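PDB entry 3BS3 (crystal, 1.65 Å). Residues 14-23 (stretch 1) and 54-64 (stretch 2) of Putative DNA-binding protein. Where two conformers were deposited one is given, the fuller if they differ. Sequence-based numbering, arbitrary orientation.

Stretch 1 14-23: RIKVVLAEKQ
Stretch 2 (54-64) MLVKVAELLNV

Two nearly parallel helices, Ile-15 to Glu-21 and one running from before Met-54 to about Leu-62, cross at 16° with axes 11.2 Å apart at closest approach. Register is fixed by CA–CA distances of 8.2 Å for Ile-15 and Val-58 and 6.7 Å for Lys-22 and Leu-62, so the backbones come nearer at the C-terminal end. Arg-14 (phi/psi -113/22) is the N-cap residue, and its O accepts from Val-18 N at 3.0 Å. Both C-termini close as Schellman motifs, with positive phi at Gln-23 (55/54) and Asn-63 (59/43): Gln-23 N reaches Ala-20 O at 3.1 Å, and Val-64 N reaches Ala-59 O at 3.0 Å. Val-64 then extends (-129/160).

No direct hydrogen bond joins the stretches; apolar packing dominates the 366 Å² buried between them. Ile-15 (m, t) starts sideways, yet its CD1 lies 4.1 Å from CD1 of Leu-55 (t, p), and its CG1 lies 4.3 Å from CG1 of Val-58 (t). Leu-62 (m, t) points toward stretch 1 and has the largest area covered, 86 Å². Its CD1 is 3.9 Å from Val-18 CG1, and both of its methyls reach Leu-19 CD2, CD2 at 3.8 Å and CD1 at 4.2 Å. Leu-19 (m, t) achieves this although its CA-to-CB bond points away. Val-18 (t) also places CG1 4.0 Å from CG1 of Val-64 (m), whose departure from the helix thus extends the apolar patch.

Lys-22 (m, m, t, t) borders this patch with its aliphatic chain: CE is 3.8 Å from Val-64 CG1 and 3.4 Å from Leu-62 O. NZ stops 4.3 Å from Asn-63 O, but one water bridges them, accepting from Lys-22 NZ at 2.8 Å and donating to Asn-63 O at 2.7 Å.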

# COMPACT_ATOMS: atom_id res chain seq x y z
N ARG A 14 -1.91 10.22 2.55
CA ARG A 14 -1.83 11.57 3.13
C ARG A 14 -0.42 12.10 3.15
O ARG A 14 -0.09 13.00 3.93
CB ARG A 14 -2.40 11.57 4.57
CG ARG A 14 -3.80 11.08 4.68
CD ARG A 14 -4.34 11.24 6.09
NE ARG A 14 -4.44 12.65 6.48
CZ ARG A 14 -3.68 13.24 7.41
NH1 ARG A 14 -2.72 12.57 8.03
NH2 ARG A 14 -3.87 14.53 7.71
N ILE A 15 0.45 11.55 2.29
CA ILE A 15 1.86 11.93 2.36
C ILE A 15 2.06 13.42 2.15
O ILE A 15 2.88 14.04 2.82
CB ILE A 15 2.72 11.07 1.37
CG1 ILE A 15 2.69 9.62 1.86
CG2 ILE A 15 4.15 11.61 1.33
CD1 ILE A 15 3.22 8.64 0.79
N LYS A 16 1.31 14.04 1.24
CA LYS A 16 1.52 15.47 0.99
C LYS A 16 1.23 16.30 2.25
O LYS A 16 1.99 17.22 2.58
CB LYS A 16 0.65 15.93 -0.17
CG LYS A 16 0.99 17.34 -0.68
CD LYS A 16 -0.01 17.76 -1.76
CE LYS A 16 -1.41 17.95 -1.16
NZ LYS A 16 -1.61 19.28 -0.48
N VAL A 17 0.15 15.97 2.95
CA VAL A 17 -0.24 16.74 4.14
C VAL A 17 0.80 16.54 5.23
O VAL A 17 1.25 17.50 5.88
CB VAL A 17 -1.64 16.35 4.64
CG1 VAL A 17 -1.93 17.02 5.99
CG2 VAL A 17 -2.68 16.78 3.59
N VAL A 18 1.17 15.29 5.45
CA VAL A 18 2.12 14.98 6.53
C VAL A 18 3.51 15.58 6.25
O VAL A 18 4.15 16.09 7.17
CB VAL A 18 2.15 13.50 6.90
CG1 VAL A 18 3.21 13.24 8.00
CG2 VAL A 18 0.75 13.02 7.34
N LEU A 19 3.97 15.51 5.00
CA LEU A 19 5.22 16.21 4.63
C LEU A 19 5.19 17.68 5.05
O LEU A 19 6.15 18.21 5.61
CB LEU A 19 5.48 16.12 3.13
CG LEU A 19 6.13 14.80 2.68
CD1 LEU A 19 6.14 14.72 1.16
CD2 LEU A 19 7.57 14.66 3.20
N ALA A 20 4.09 18.34 4.75
CA ALA A 20 3.96 19.77 5.07
C ALA A 20 3.94 20.00 6.58
O ALA A 20 4.61 20.93 7.09
CB ALA A 20 2.71 20.32 4.43
N GLU A 21 3.21 19.16 7.30
CA GLU A 21 3.11 19.27 8.74
C GLU A 21 4.47 19.04 9.41
O GLU A 21 4.77 19.70 10.43
CB GLU A 21 2.07 18.28 9.26
CG GLU A 21 0.66 18.74 8.93
CD GLU A 21 -0.41 17.77 9.40
OE1 GLU A 21 -0.09 16.62 9.74
OE2 GLU A 21 -1.59 18.18 9.37
N LYS A 22 5.25 18.13 8.85
CA LYS A 22 6.56 17.80 9.39
C LYS A 22 7.68 18.69 8.80
O LYS A 22 8.85 18.46 9.05
CB LYS A 22 6.89 16.31 9.21
CG LYS A 22 5.96 15.39 10.04
CD LYS A 22 5.99 15.81 11.54
CE LYS A 22 5.50 14.70 12.48
NZ LYS A 22 5.97 14.92 13.93
N GLN A 23 7.32 19.67 7.98
CA GLN A 23 8.31 20.60 7.42
C GLN A 23 9.44 19.85 6.67
O GLN A 23 10.63 20.02 6.95
CB GLN A 23 8.81 21.58 8.52
CG GLN A 23 7.63 22.47 9.03
CD GLN A 23 7.96 23.56 10.04
OE1 GLN A 23 9.06 24.12 10.07
NE2 GLN A 23 6.97 23.90 10.87
N MSE A 54 6.65 0.35 1.67
CA MSE A 54 7.14 1.72 1.42
C MSE A 54 6.46 2.74 2.32
O MSE A 54 7.09 3.66 2.80
CB MSE A 54 6.91 2.12 -0.03
CG MSE A 54 7.71 1.33 -1.01
SE MSE A 54 7.15 1.82 -2.79
CE MSE A 54 7.76 0.19 -3.70
N LEU A 55 5.16 2.56 2.54
CA LEU A 55 4.41 3.45 3.43
C LEU A 55 4.98 3.41 4.84
O LEU A 55 5.13 4.46 5.50
CB LEU A 55 2.92 3.11 3.39
CG LEU A 55 1.90 4.19 3.76
CD1 LEU A 55 1.91 5.30 2.74
CD2 LEU A 55 0.55 3.55 3.73
N VAL A 56 5.31 2.21 5.31
CA VAL A 56 5.96 2.06 6.62
C VAL A 56 7.29 2.82 6.69
O VAL A 56 7.58 3.49 7.71
CB VAL A 56 6.17 0.57 7.01
CG1 VAL A 56 7.04 0.44 8.27
CG2 VAL A 56 4.81 -0.09 7.24
N LYS A 57 8.11 2.73 5.64
CA LYS A 57 9.39 3.46 5.63
C LYS A 57 9.15 4.97 5.63
O LYS A 57 9.82 5.72 6.36
CB LYS A 57 10.29 3.05 4.46
CG LYS A 57 11.79 2.87 4.81
CD LYS A 57 12.46 4.10 5.41
CE LYS A 57 13.99 4.01 5.39
NZ LYS A 57 14.56 4.30 4.04
N VAL A 58 8.18 5.44 4.84
CA VAL A 58 7.86 6.87 4.85
C VAL A 58 7.46 7.33 6.25
O VAL A 58 7.87 8.40 6.73
CB VAL A 58 6.72 7.19 3.87
CG1 VAL A 58 6.30 8.67 3.97
CG2 VAL A 58 7.11 6.87 2.40
N ALA A 59 6.63 6.52 6.90
CA ALA A 59 6.15 6.85 8.25
C ALA A 59 7.32 6.92 9.25
O ALA A 59 7.38 7.84 10.09
CB ALA A 59 5.11 5.83 8.69
N GLU A 60 8.25 5.98 9.13
CA GLU A 60 9.43 5.96 10.00
C GLU A 60 10.22 7.26 9.81
O GLU A 60 10.61 7.92 10.80
CB GLU A 60 10.31 4.74 9.72
CG GLU A 60 9.70 3.46 10.27
CD GLU A 60 10.35 2.18 9.74
OE1 GLU A 60 11.23 2.24 8.84
OE2 GLU A 60 9.96 1.11 10.23
N LEU A 61 10.41 7.63 8.55
CA LEU A 61 11.18 8.85 8.21
C LEU A 61 10.50 10.14 8.68
O LEU A 61 11.20 11.10 9.05
CB LEU A 61 11.41 8.92 6.69
CG LEU A 61 12.39 7.91 6.12
CD1 LEU A 61 12.35 7.93 4.62
CD2 LEU A 61 13.82 8.21 6.62
N LEU A 62 9.17 10.16 8.68
CA LEU A 62 8.41 11.34 9.13
C LEU A 62 8.04 11.29 10.61
O LEU A 62 7.39 12.22 11.11
CB LEU A 62 7.16 11.54 8.26
CG LEU A 62 7.48 11.80 6.78
CD1 LEU A 62 6.21 11.86 5.96
CD2 LEU A 62 8.31 13.08 6.59
N ASN A 63 8.44 10.21 11.29
CA ASN A 63 8.14 10.03 12.72
C ASN A 63 6.64 10.03 13.03
O ASN A 63 6.19 10.67 14.01
CB ASN A 63 8.85 11.09 13.58
CG ASN A 63 10.36 11.03 13.43
OD1 ASN A 63 10.95 9.96 13.40
ND2 ASN A 63 10.98 12.20 13.33
N VAL A 64 5.87 9.33 12.19
CA VAL A 64 4.44 9.16 12.44
C VAL A 64 4.07 7.69 12.36
O VAL A 64 4.84 6.88 11.81
CB VAL A 64 3.56 9.95 11.42
CG1 VAL A 64 3.84 11.47 11.51
CG2 VAL A 64 3.79 9.45 9.97
O HOH W 1 5.04 12.73 15.33